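Local coordinates for protein nicotinate-nucleotide pyrophosphorylase (Francisella tularensis subsp. tularensis, PDB 3TQV) that probably catalyses the decarboxylating transfer of a phosphoribosyl group to quinolinate, giving nicotinate mononucleotide on the pathway to NAD, at residues L71-Y81 with R92-I103. Residues are numbered along the deposited sequence; the frame is centred on the assembly and turned at random.
Sequences LDKNIQITWLY and RIFELKGNVRSI
Phe94 and Trp79 form a non-hydrogen-bonded antiparallel pair, and their side chains run the same way. Phe94 CB lies over the face of the indole six-membered ring, 4.0 Å from its centroid and 23° off the normal, a CH-pi contact. The two ring planes are inclined at 52°. Ile77 places CG1 anti to its backbone N (chi1 -174°), which carries CD1 to 3.9 Å from Phe94 CD1. Leu96 CD2 then bridges Ile77 CG1 and Ile75 CG2, extending the apolar row.

Five main-chain hydrogen bonds, with a weak sixth from Tyr81 N to Ile93 O, fix the antiparallel register: two join Gln76 to Lys97, two join Thr78 to Glu95, and Leu80 N reaches Ile93 O at 2.7 Å, from above the carbonyl plane. On the other sheet face Gln76 and Lys97 lie alongside each other, and Leu80 CD1 packs 4.0 Å from Glu95 CG.

At the polar end Ser102 OG donates to the anti lone pair of Asp72 OD2 (2.7 Å), while Asn99 OD1 N-caps the helix by accepting from Ser102 N at 3.0 Å; a water accepts from Asn99 N and donates weakly to Asp72 OD2.

Within this chain, strand 76-79 is an outermost strand of the four-stranded antiparallel sheet, in the order 76-79, 92-97, 45-52, 281-285. Helix 61-71 packs on the side chains of Ile75, Ile77 and Trp79, where Asn65 accepts from the indole NE1, and helix 100-130 meets Phe94 through Ile110.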
ATOM      1  N   LEU B  71      10.669   2.925 -20.568  1.00 27.35           N
ATOM      2  CA  LEU B  71      11.605   4.047 -20.550  1.00 31.81           C
ATOM      3  C   LEU B  71      12.683   4.004 -21.637  1.00 32.06           C
ATOM      4  O   LEU B  71      12.968   5.007 -22.282  1.00 32.83           O
ATOM      5  CB  LEU B  71      12.281   4.160 -19.188  1.00 31.98           C
ATOM      6  CG  LEU B  71      11.486   4.850 -18.093  1.00 29.43           C
ATOM      7  CD1 LEU B  71      12.373   5.093 -16.880  1.00 34.00           C
ATOM      8  CD2 LEU B  71      10.929   6.151 -18.619  1.00 29.65           C
ATOM      9  N   ASP B  72      13.287   2.840 -21.817  1.00 21.66           N
ATOM     10  CA  ASP B  72      14.449   2.711 -22.664  1.00 22.68           C
ATOM     11  C   ASP B  72      14.691   1.217 -22.901  1.00 27.57           C
ATOM     12  O   ASP B  72      15.335   0.550 -22.095  1.00 27.20           O
ATOM     13  CB  ASP B  72      15.662   3.352 -21.970  1.00 20.52           C
ATOM     14  CG  ASP B  72      16.904   3.375 -22.856  1.00 31.27           C
ATOM     15  OD1 ASP B  72      16.933   2.635 -23.866  1.00 29.09           O
ATOM     16  OD2 ASP B  72      17.850   4.131 -22.550  1.00 30.51           O
ATOM     17  N   LYS B  73      14.169   0.689 -24.003  1.00 36.32           N
ATOM     18  CA  LYS B  73      14.342  -0.728 -24.313  1.00 39.51           C
ATOM     19  C   LYS B  73      15.825  -1.122 -24.396  1.00 37.61           C
ATOM     20  O   LYS B  73      16.160  -2.304 -24.375  1.00 44.02           O
ATOM     21  CB  LYS B  73      13.618  -1.090 -25.615  1.00 36.69           C
ATOM     22  CG  LYS B  73      12.157  -0.687 -25.662  1.00 38.70           C
ATOM     23  CD  LYS B  73      11.397  -1.491 -26.707  1.00 40.76           C
ATOM     24  CE  LYS B  73       9.983  -0.954 -26.922  1.00 39.06           C
ATOM     25  NZ  LYS B  73       9.171  -0.882 -25.655  1.00 48.00           N
ATOM     26  N   ASN B  74      16.701  -0.122 -24.484  1.00 32.04           N
ATOM     27  CA  ASN B  74      18.148  -0.340 -24.547  1.00 35.50           C
ATOM     28  C   ASN B  74      18.754  -0.890 -23.257  1.00 34.06           C
ATOM     29  O   ASN B  74      19.784  -1.553 -23.301  1.00 29.27           O
ATOM     30  CB  ASN B  74      18.888   0.952 -24.931  1.00 33.74           C
ATOM     31  CG  ASN B  74      18.575   1.413 -26.344  1.00 33.75           C
ATOM     32  OD1 ASN B  74      18.552   0.615 -27.287  1.00 33.33           O
ATOM     33  ND2 ASN B  74      18.323   2.712 -26.495  1.00 41.24           N
ATOM     34  N   ILE B  75      18.133  -0.595 -22.114  1.00 41.65           N
ATOM     35  CA  ILE B  75      18.614  -1.127 -20.839  1.00 33.97           C
ATOM     36  C   ILE B  75      18.486  -2.644 -20.814  1.00 38.15           C
ATOM     37  O   ILE B  75      17.393  -3.175 -20.979  1.00 36.18           O
ATOM     38  CB  ILE B  75      17.837  -0.574 -19.623  1.00 29.91           C
ATOM     39  CG1 ILE B  75      17.908   0.957 -19.567  1.00 33.93           C
ATOM     40  CG2 ILE B  75      18.385  -1.185 -18.331  1.00 26.52           C
ATOM     41  CD1 ILE B  75      16.955   1.587 -18.532  1.00 24.29           C
ATOM     42  N   GLN B  76      19.600  -3.336 -20.596  1.00 49.86           N
ATOM     43  CA  GLN B  76      19.583  -4.790 -20.496  1.00 46.64           C
ATOM     44  C   GLN B  76      19.503  -5.213 -19.039  1.00 48.53           C
ATOM     45  O   GLN B  76      20.267  -4.726 -18.196  1.00 50.50           O
ATOM     46  CB  GLN B  76      20.843  -5.388 -21.112  1.00 46.73           C
ATOM     47  CG  GLN B  76      21.272  -4.749 -22.411  1.00 54.63           C
ATOM     48  CD  GLN B  76      22.774  -4.806 -22.607  1.00 70.38           C
ATOM     49  OE1 GLN B  76      23.355  -5.886 -22.748  1.00 65.43           O
ATOM     50  NE2 GLN B  76      23.415  -3.639 -22.603  1.00 69.03           N
ATOM     51  N   ILE B  77      18.589  -6.135 -18.745  1.00 31.00           N
ATOM     52  CA  ILE B  77      18.437  -6.627 -17.380  1.00 26.33           C
ATOM     53  C   ILE B  77      18.755  -8.123 -17.273  1.00 29.76           C
ATOM     54  O   ILE B  77      18.361  -8.926 -18.123  1.00 31.50           O
ATOM     55  CB  ILE B  77      17.018  -6.329 -16.830  1.00 25.57           C
ATOM     56  CG1 ILE B  77      16.913  -6.714 -15.364  1.00 26.03           C
ATOM     57  CG2 ILE B  77      15.957  -7.051 -17.643  1.00 24.64           C
ATOM     58  CD1 ILE B  77      15.677  -6.139 -14.691  1.00 26.45           C
ATOM     59  N   THR B  78      19.491  -8.488 -16.231  1.00 28.41           N
ATOM     60  CA  THR B  78      19.679  -9.891 -15.915  1.00 25.86           C
ATOM     61  C   THR B  78      19.237 -10.166 -14.496  1.00 32.24           C
ATOM     62  O   THR B  78      19.709  -9.540 -13.550  1.00 30.67           O
ATOM     63  CB  THR B  78      21.129 -10.322 -16.062  1.00 22.00           C
ATOM     64  OG1 THR B  78      21.610  -9.900 -17.336  1.00 23.46           O
ATOM     65  CG2 THR B  78      21.240 -11.842 -15.946  1.00 30.42           C
ATOM     66  N   TRP B  79      18.326 -11.119 -14.368  1.00 30.54           N
ATOM     67  CA  TRP B  79      17.779 -11.496 -13.082  1.00 32.35           C
ATOM     68  C   TRP B  79      18.557 -12.643 -12.429  1.00 33.32           C
ATOM     69  O   TRP B  79      18.744 -13.715 -13.016  1.00 37.35           O
ATOM     70  CB  TRP B  79      16.308 -11.864 -13.254  1.00 35.49           C
ATOM     71  CG  TRP B  79      15.437 -10.679 -13.580  1.00 34.00           C
ATOM     72  CD1 TRP B  79      15.046 -10.253 -14.819  1.00 31.04           C
ATOM     73  CD2 TRP B  79      14.849  -9.769 -12.639  1.00 32.03           C
ATOM     74  NE1 TRP B  79      14.251  -9.140 -14.708  1.00 33.94           N
ATOM     75  CE2 TRP B  79      14.115  -8.821 -13.382  1.00 29.47           C
ATOM     76  CE3 TRP B  79      14.870  -9.668 -11.243  1.00 29.09           C
ATOM     77  CZ2 TRP B  79      13.412  -7.781 -12.773  1.00 26.80           C
ATOM     78  CZ3 TRP B  79      14.170  -8.635 -10.643  1.00 27.33           C
ATOM     79  CH2 TRP B  79      13.453  -7.706 -11.407  1.00 26.22           C
ATOM     80  N   LEU B  80      19.010 -12.406 -11.208  1.00 24.24           N
ATOM     81  CA  LEU B  80      19.725 -13.430 -10.454  1.00 24.38           C
ATOM     82  C   LEU B  80      18.768 -14.241  -9.593  1.00 21.97           C
ATOM     83  O   LEU B  80      19.086 -15.336  -9.165  1.00 18.71           O
ATOM     84  CB  LEU B  80      20.833 -12.807  -9.592  1.00 26.96           C
ATOM     85  CG  LEU B  80      22.097 -12.379 -10.344  1.00 24.72           C
ATOM     86  CD1 LEU B  80      21.949 -11.009 -11.006  1.00 29.44           C
ATOM     87  CD2 LEU B  80      23.256 -12.353  -9.376  1.00 25.94           C
ATOM     88  N   TYR B  81      17.605 -13.666  -9.320  1.00 22.46           N
ATOM     89  CA  TYR B  81      16.529 -14.366  -8.652  1.00 19.08           C
ATOM     90  C   TYR B  81      15.251 -14.105  -9.425  1.00 18.90           C
ATOM     91  O   TYR B  81      15.127 -13.077 -10.080  1.00 23.81           O
ATOM     92  CB  TYR B  81      16.376 -13.866  -7.221  1.00 19.72           C
ATOM     93  CG  TYR B  81      17.494 -14.298  -6.322  1.00 17.22           C
ATOM     94  CD1 TYR B  81      17.379 -15.448  -5.548  1.00 14.65           C
ATOM     95  CD2 TYR B  81      18.673 -13.565  -6.251  1.00 14.57           C
ATOM     96  CE1 TYR B  81      18.408 -15.861  -4.719  1.00 18.27           C
ATOM     97  CE2 TYR B  81      19.715 -13.966  -5.427  1.00 15.01           C
ATOM     98  CZ  TYR B  81      19.580 -15.123  -4.663  1.00 17.69           C
ATOM     99  OH  TYR B  81      20.612 -15.538  -3.842  1.00  6.78           O
ATOM    100  N   ARG B  92      22.279  -9.847  -4.607  1.00 27.33           N
ATOM    101  CA  ARG B  92      21.934  -9.061  -5.777  1.00 28.30           C
ATOM    102  C   ARG B  92      20.771  -9.736  -6.485  1.00 27.91           C
ATOM    103  O   ARG B  92      20.866 -10.911  -6.844  1.00 28.65           O
ATOM    104  CB  ARG B  92      23.121  -8.975  -6.738  1.00 24.34           C
ATOM    105  CG  ARG B  92      24.349  -8.234  -6.241  1.00 27.79           C
ATOM    106  CD  ARG B  92      25.317  -8.044  -7.402  1.00 37.61           C
ATOM    107  NE  ARG B  92      26.585  -7.425  -7.015  1.00 38.72           N
ATOM    108  CZ  ARG B  92      27.520  -7.051  -7.885  1.00 36.71           C
ATOM    109  NH1 ARG B  92      27.318  -7.226  -9.183  1.00 29.57           N
ATOM    110  NH2 ARG B  92      28.646  -6.496  -7.465  1.00 34.96           N
ATOM    111  N   ILE B  93      19.677  -9.010  -6.703  1.00 26.01           N
ATOM    112  CA  ILE B  93      18.533  -9.613  -7.379  1.00 27.25           C
ATOM    113  C   ILE B  93      18.579  -9.458  -8.899  1.00 21.10           C
ATOM    114  O   ILE B  93      18.167 -10.359  -9.639  1.00 22.25           O
ATOM    115  CB  ILE B  93      17.185  -9.138  -6.802  1.00 27.45           C
ATOM    116  CG1 ILE B  93      17.129  -7.614  -6.731  1.00 27.92           C
ATOM    117  CG2 ILE B  93      16.988  -9.709  -5.405  1.00 28.36           C
ATOM    118  CD1 ILE B  93      16.050  -7.096  -5.815  1.00 25.74           C
ATOM    119  N   PHE B  94      19.095  -8.334  -9.376  1.00 13.79           N
ATOM    120  CA  PHE B  94      19.236  -8.179 -10.815  1.00 18.68           C
ATOM    121  C   PHE B  94      20.382  -7.258 -11.136  1.00 19.13           C
ATOM    122  O   PHE B  94      20.882  -6.570 -10.261  1.00 22.23           O
ATOM    123  CB  PHE B  94      17.931  -7.691 -11.468  1.00 19.12           C
ATOM    124  CG  PHE B  94      17.530  -6.286 -11.076  1.00 18.98           C
ATOM    125  CD1 PHE B  94      18.034  -5.186 -11.768  1.00 18.98           C
ATOM    126  CD2 PHE B  94      16.648  -6.072 -10.031  1.00 15.86           C
ATOM    127  CE1 PHE B  94      17.675  -3.890 -11.415  1.00 18.06           C
ATOM    128  CE2 PHE B  94      16.284  -4.792  -9.665  1.00 18.46           C
ATOM    129  CZ  PHE B  94      16.795  -3.689 -10.355  1.00 15.41           C
ATOM    130  N   GLU B  95      20.818  -7.274 -12.388  1.00 31.34           N
ATOM    131  CA  GLU B  95      21.887  -6.394 -12.836  1.00 29.35           C
ATOM    132  C   GLU B  95      21.441  -5.615 -14.048  1.00 29.19           C
ATOM    133  O   GLU B  95      20.630  -6.081 -14.856  1.00 29.64           O
ATOM    134  CB  GLU B  95      23.156  -7.177 -13.145  1.00 28.83           C
ATOM    135  CG  GLU B  95      23.875  -7.652 -11.897  1.00 32.81           C
ATOM    136  CD  GLU B  95      24.970  -8.660 -12.195  1.00 43.55           C
ATOM    137  OE1 GLU B  95      24.930  -9.280 -13.283  1.00 43.11           O
ATOM    138  OE2 GLU B  95      25.867  -8.829 -11.335  1.00 35.42           O
ATOM    139  N   LEU B  96      21.956  -4.401 -14.152  1.00 26.79           N
ATOM    140  CA  LEU B  96      21.579  -3.526 -15.242  1.00 27.59           C
ATOM    141  C   LEU B  96      22.821  -3.134 -16.023  1.00 27.74           C
ATOM    142  O   LEU B  96      23.910  -2.964 -15.462  1.00 26.02           O
ATOM    143  CB  LEU B  96      20.852  -2.274 -14.722  1.00 26.71           C
ATOM    144  CG  LEU B  96      19.488  -2.356 -14.008  1.00 27.40           C
ATOM    145  CD1 LEU B  96      19.033  -0.964 -13.597  1.00 23.70           C
ATOM    146  CD2 LEU B  96      18.397  -3.012 -14.856  1.00 23.79           C
ATOM    147  N   LYS B  97      22.642  -3.027 -17.331  1.00 34.38           N
ATOM    148  CA  LYS B  97      23.632  -2.423 -18.195  1.00 39.07           C
ATOM    149  C   LYS B  97      22.884  -1.465 -19.118  1.00 35.98           C
ATOM    150  O   LYS B  97      21.921  -1.857 -19.798  1.00 30.21           O
ATOM    151  CB  LYS B  97      24.373  -3.501 -18.979  1.00 44.70           C
ATOM    152  CG  LYS B  97      25.170  -3.001 -20.163  1.00 49.94           C
ATOM    153  CD  LYS B  97      26.655  -2.916 -19.858  1.00 54.21           C
ATOM    154  CE  LYS B  97      27.497  -3.070 -21.133  1.00 69.65           C
ATOM    155  NZ  LYS B  97      27.736  -4.506 -21.500  1.00 48.50           N
ATOM    156  N   GLY B  98      23.281  -0.197 -19.116  1.00 17.63           N
ATOM    157  CA  GLY B  98      22.629   0.738 -20.006  1.00 18.09           C
ATOM    158  C   GLY B  98      22.956   2.177 -19.750  1.00 16.01           C
ATOM    159  O   GLY B  98      23.976   2.480 -19.147  1.00 14.07           O
ATOM    160  N   ASN B  99      22.079   3.063 -20.215  1.00 20.40           N
ATOM    161  CA  ASN B  99      22.285   4.503 -20.114  1.00 22.95           C
ATOM    162  C   ASN B  99      22.095   5.046 -18.698  1.00 21.57           C
ATOM    163  O   ASN B  99      21.109   4.746 -18.042  1.00 23.83           O
ATOM    164  CB  ASN B  99      21.354   5.229 -21.089  1.00 25.09           C
ATOM    165  CG  ASN B  99      21.494   6.733 -21.012  1.00 30.61           C
ATOM    166  OD1 ASN B  99      20.841   7.392 -20.198  1.00 29.08           O
ATOM    167  ND2 ASN B  99      22.360   7.288 -21.857  1.00 28.69           N
ATOM    168  N   VAL B 100      23.046   5.860 -18.246  1.00 23.75           N
ATOM    169  CA  VAL B 100      23.030   6.444 -16.904  1.00 23.91           C
ATOM    170  C   VAL B 100      21.722   7.178 -16.575  1.00 23.50           C
ATOM    171  O   VAL B 100      21.149   7.010 -15.498  1.00 21.51           O
ATOM    172  CB  VAL B 100      24.170   7.460 -16.745  1.00 20.17           C
ATOM    173  CG1 VAL B 100      24.509   7.637 -15.293  1.00 24.79           C
ATOM    174  CG2 VAL B 100      25.385   7.016 -17.509  1.00 29.96           C
ATOM    175  N   ARG B 101      21.265   7.997 -17.517  1.00 20.77           N
ATOM    176  CA  ARG B 101      20.127   8.870 -17.294  1.00 21.42           C
ATOM    177  C   ARG B 101      18.859   8.056 -17.198  1.00 20.99           C
ATOM    178  O   ARG B 101      18.061   8.231 -16.288  1.00 23.77           O
ATOM    179  CB  ARG B 101      20.031   9.902 -18.425  1.00 22.60           C
ATOM    180  CG  ARG B 101      21.323  10.664 -18.638  1.00 23.33           C
ATOM    181  CD  ARG B 101      21.126  11.837 -19.566  1.00 24.59           C
ATOM    182  NE  ARG B 101      22.298  12.709 -19.627  1.00 26.48           N
ATOM    183  CZ  ARG B 101      22.421  13.714 -20.483  1.00 28.45           C
ATOM    184  NH1 ARG B 101      21.445  13.967 -21.335  1.00 24.05           N
ATOM    185  NH2 ARG B 101      23.506  14.464 -20.492  1.00 30.66           N
ATOM    186  N   SER B 102      18.685   7.157 -18.153  1.00 26.12           N
ATOM    187  CA  SER B 102      17.557   6.233 -18.155  1.00 25.35           C
ATOM    188  C   SER B 102      17.535   5.478 -16.826  1.00 23.22           C
ATOM    189  O   SER B 102      16.528   5.463 -16.123  1.00 22.95           O
ATOM    190  CB  SER B 102      17.698   5.248 -19.317  1.00 23.34           C
ATOM    191  OG  SER B 102      17.895   5.916 -20.549  1.00 25.81           O
ATOM    192  N   ILE B 103      18.670   4.882 -16.475  1.00 26.91           N
ATOM    193  CA  ILE B 103      18.784   4.096 -15.258  1.00 30.06           C
ATOM    194  C   ILE B 103      18.438   4.909 -14.007  1.00 30.95           C
ATOM    195  O   ILE B 103      17.690   4.437 -13.139  1.00 27.18           O
ATOM    196  CB  ILE B 103      20.194   3.502 -15.110  1.00 25.26           C
ATOM    197  CG1 ILE B 103      20.414   2.384 -16.130  1.00 26.14           C
ATOM    198  CG2 ILE B 103      20.394   2.943 -13.713  1.00 20.68           C
ATOM    199  CD1 ILE B 103      21.849   1.898 -16.207  1.00 23.57           C
TER
HETATM  200  O   HOH W   1      20.089   2.209 -22.021  1.00 23.21           O